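Local coordinates for protein teicoplanin pseudoaglycone deacetylases Orf2 (Actinoplanes teichomyceticus, PDB 3DFF) that probably acts as a zinc-dependent deacetylase that removes the acetyl group from the teicoplanin pseudoaglycone during lipoglycopeptide antibiotic biosynthesis, at residues R76-I80 and R91-F95. Residues are numbered along the deposited sequence; the frame is centred on the assembly and turned at random.
Sequences RKEDI and RHGRF
His92 reaches from the end of strand 89-92 to the side of helix 71-85, where Arg76 and, a turn further on, the neighbouring Asp79 and Ile80 meet its imidazole. The helix precedes this edge strand of the mixed sheet in the PIG-L family (GlcNAc-PI de-N-acetylase) fold, whose zinc centre lies nearby. The polar link is a His-carboxylate hydrogen bond: His92 NE2 donates to Asp79 OD2 at 2.8 Å, with an N-H...O angle of 154°. The acceptor lies almost in the ring plane, at the edge, whereas the nitrogen meets the carboxylate on its anti side; the two planes are turned 45° apart. Asp79 places its acid here because CG stands anti to the backbone N (chi1 -173°), and its short side chain spans the gap to the ring. Arg76 contributes mainly hydrocarbon. Its chain, extended from CG to NE, runs alongside the histidine side chain, pointing the other way, with CG lying 3.4 Å from His92 ND1, and leaves His92 CB over one face of the guanidinium, 3.8 Å above its centre. At the far end of the arginine, NH2 comes within 3.5 Å of Gly93 O, a near approach and not a bond. Ile80 sets CG1 3.6 Å from His92 CE1, so aliphatic carbon meets the imidazole beside the polar grip.

Farther out, His90, next to both Ile80 and His92, binds zinc in a structure of this protein, though no zinc is bound to it here; its ring meets that of His92. Arg76 NH2 hydrogen-bonds to the Ala45 carbonyl, while the carboxylate of Asp79 gains a second hold that should help to fix its rotation, a hydrogen bond between Tyr229 OH and Asp79 OD1.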
ATOM      1  N   ARG A  76      -2.524   7.586  11.092  1.00 16.64           N
ATOM      2  CA  ARG A  76      -3.895   7.666  10.639  1.00 17.46           C
ATOM      3  C   ARG A  76      -4.248   9.114  10.351  1.00 17.37           C
ATOM      4  O   ARG A  76      -4.918   9.381   9.352  1.00 18.57           O
ATOM      5  CB  ARG A  76      -4.859   7.136  11.695  1.00 16.86           C
ATOM      6  CG  ARG A  76      -5.016   5.631  11.653  1.00 16.79           C
ATOM      7  CD  ARG A  76      -6.035   5.213  12.713  1.00 19.07           C
ATOM      8  NE  ARG A  76      -6.251   3.770  12.708  1.00 19.96           N
ATOM      9  CZ  ARG A  76      -7.338   3.183  13.203  1.00 21.62           C
ATOM     10  NH1 ARG A  76      -8.323   3.927  13.695  1.00 24.03           N
ATOM     11  NH2 ARG A  76      -7.460   1.870  13.176  1.00 23.15           N
ATOM     12  N   LYS A  77      -3.818  10.028  11.224  1.00 18.69           N
ATOM     13  CA  LYS A  77      -4.102  11.462  11.006  1.00 18.88           C
ATOM     14  C   LYS A  77      -3.424  11.976   9.741  1.00 19.18           C
ATOM     15  O   LYS A  77      -4.034  12.727   8.973  1.00 19.90           O
ATOM     16  CB  LYS A  77      -3.709  12.312  12.214  1.00 19.79           C
ATOM     17  CG  LYS A  77      -4.602  12.046  13.417  1.00 22.05           C
ATOM     18  CD  LYS A  77      -4.232  12.944  14.588  1.00 28.12           C
ATOM     19  CE  LYS A  77      -5.237  12.769  15.717  1.00 30.72           C
ATOM     20  NZ  LYS A  77      -4.793  13.470  16.953  1.00 32.66           N
ATOM     21  N   GLU A  78      -2.189  11.535   9.495  1.00 18.91           N
ATOM     22  CA  GLU A  78      -1.493  11.878   8.245  1.00 18.90           C
ATOM     23  C   GLU A  78      -2.254  11.396   7.024  1.00 18.54           C
ATOM     24  O   GLU A  78      -2.381  12.131   6.031  1.00 18.71           O
ATOM     25  CB  GLU A  78      -0.087  11.269   8.206  1.00 18.66           C
ATOM     26  CG  GLU A  78       0.885  11.883   9.147  1.00 21.07           C
ATOM     27  CD  GLU A  78       2.226  11.172   9.168  1.00 20.34           C
ATOM     28  OE1 GLU A  78       2.391  10.096   8.538  1.00 19.65           O
ATOM     29  OE2 GLU A  78       3.111  11.692   9.865  1.00 22.82           O
ATOM     30  N   ASP A  79      -2.751  10.159   7.087  1.00 18.00           N
ATOM     31  CA  ASP A  79      -3.465   9.548   5.982  1.00 17.79           C
ATOM     32  C   ASP A  79      -4.750  10.320   5.676  1.00 18.65           C
ATOM     33  O   ASP A  79      -5.106  10.535   4.518  1.00 19.38           O
ATOM     34  CB  ASP A  79      -3.781   8.095   6.325  1.00 17.76           C
ATOM     35  CG  ASP A  79      -4.372   7.324   5.167  1.00 19.23           C
ATOM     36  OD1 ASP A  79      -3.698   7.162   4.109  1.00 19.27           O
ATOM     37  OD2 ASP A  79      -5.509   6.839   5.311  1.00 19.40           O
ATOM     38  N   ILE A  80      -5.446  10.749   6.727  1.00 19.06           N
ATOM     39  CA  ILE A  80      -6.679  11.501   6.527  1.00 19.74           C
ATOM     40  C   ILE A  80      -6.381  12.853   5.868  1.00 19.45           C
ATOM     41  O   ILE A  80      -7.106  13.248   4.953  1.00 21.41           O
ATOM     42  CB  ILE A  80      -7.426  11.680   7.855  1.00 18.99           C
ATOM     43  CG1 ILE A  80      -7.905  10.305   8.352  1.00 19.37           C
ATOM     44  CG2 ILE A  80      -8.610  12.656   7.709  1.00 22.12           C
ATOM     45  CD1 ILE A  80      -8.380  10.324   9.818  1.00 20.49           C
ATOM     46  N   ARG A  91     -10.831   4.804   4.901  1.00 20.09           N
ATOM     47  CA  ARG A  91     -11.349   3.787   5.815  1.00 19.95           C
ATOM     48  C   ARG A  91     -10.153   3.046   6.414  1.00 19.89           C
ATOM     49  O   ARG A  91      -9.345   2.469   5.688  1.00 19.91           O
ATOM     50  CB  ARG A  91     -12.281   2.813   5.089  1.00 19.87           C
ATOM     51  CG  ARG A  91     -12.892   1.732   5.993  1.00 20.28           C
ATOM     52  CD  ARG A  91     -14.061   1.073   5.300  1.00 22.57           C
ATOM     53  NE  ARG A  91     -14.663   0.000   6.089  1.00 22.62           N
ATOM     54  CZ  ARG A  91     -15.970  -0.250   6.123  1.00 26.20           C
ATOM     55  NH1 ARG A  91     -16.817   0.514   5.436  1.00 26.74           N
ATOM     56  NH2 ARG A  91     -16.434  -1.256   6.842  1.00 26.00           N
ATOM     57  N   HIS A  92     -10.053   3.064   7.737  1.00 19.07           N
ATOM     58  CA  HIS A  92      -8.888   2.500   8.409  1.00 18.76           C
ATOM     59  C   HIS A  92      -9.175   1.126   9.012  1.00 18.95           C
ATOM     60  O   HIS A  92      -9.986   0.993   9.943  1.00 20.23           O
ATOM     61  CB  HIS A  92      -8.374   3.478   9.461  1.00 18.76           C
ATOM     62  CG  HIS A  92      -7.786   4.729   8.883  1.00 18.46           C
ATOM     63  ND1 HIS A  92      -7.697   5.911   9.582  1.00 20.85           N
ATOM     64  CD2 HIS A  92      -7.263   4.976   7.657  1.00 20.35           C
ATOM     65  CE1 HIS A  92      -7.116   6.825   8.820  1.00 18.76           C
ATOM     66  NE2 HIS A  92      -6.862   6.286   7.642  1.00 18.93           N
ATOM     67  N   GLY A  93      -8.506   0.108   8.480  1.00 17.68           N
ATOM     68  CA  GLY A  93      -8.723  -1.286   8.866  1.00 17.58           C
ATOM     69  C   GLY A  93      -8.154  -1.642  10.233  1.00 16.90           C
ATOM     70  O   GLY A  93      -7.517  -0.795  10.888  1.00 17.45           O
ATOM     71  N   ARG A  94      -8.382  -2.896  10.628  1.00 17.29           N
ATOM     72  CA  ARG A  94      -8.123  -3.384  11.977  1.00 17.85           C
ATOM     73  C   ARG A  94      -6.806  -4.149  12.119  1.00 16.75           C
ATOM     74  O   ARG A  94      -6.434  -4.532  13.226  1.00 16.71           O
ATOM     75  CB  ARG A  94      -9.266  -4.338  12.394  1.00 16.99           C
ATOM     76  CG  ARG A  94      -9.262  -5.663  11.674  1.00 18.75           C
ATOM     77  CD  ARG A  94     -10.397  -6.549  12.194  1.00 18.75           C
ATOM     78  NE  ARG A  94     -10.738  -7.607  11.260  1.00 20.88           N
ATOM     79  CZ  ARG A  94     -10.369  -8.878  11.359  1.00 21.31           C
ATOM     80  NH1 ARG A  94      -9.602  -9.308  12.365  1.00 22.88           N
ATOM     81  NH2 ARG A  94     -10.784  -9.725  10.429  1.00 25.12           N
ATOM     82  N   PHE A  95      -6.093  -4.379  11.020  1.00 15.95           N
ATOM     83  CA  PHE A  95      -4.951  -5.295  11.064  1.00 15.75           C
ATOM     84  C   PHE A  95      -3.683  -4.614  11.508  1.00 15.96           C
ATOM     85  O   PHE A  95      -3.438  -3.470  11.141  1.00 16.33           O
ATOM     86  CB  PHE A  95      -4.764  -5.971   9.705  1.00 15.40           C
ATOM     87  CG  PHE A  95      -5.966  -6.763   9.302  1.00 15.33           C
ATOM     88  CD1 PHE A  95      -6.158  -8.048   9.792  1.00 17.54           C
ATOM     89  CD2 PHE A  95      -6.963  -6.175   8.518  1.00 13.86           C
ATOM     90  CE1 PHE A  95      -7.321  -8.767   9.472  1.00 17.24           C
ATOM     91  CE2 PHE A  95      -8.138  -6.881   8.201  1.00 16.86           C
ATOM     92  CZ  PHE A  95      -8.295  -8.180   8.647  1.00 16.77           C
TER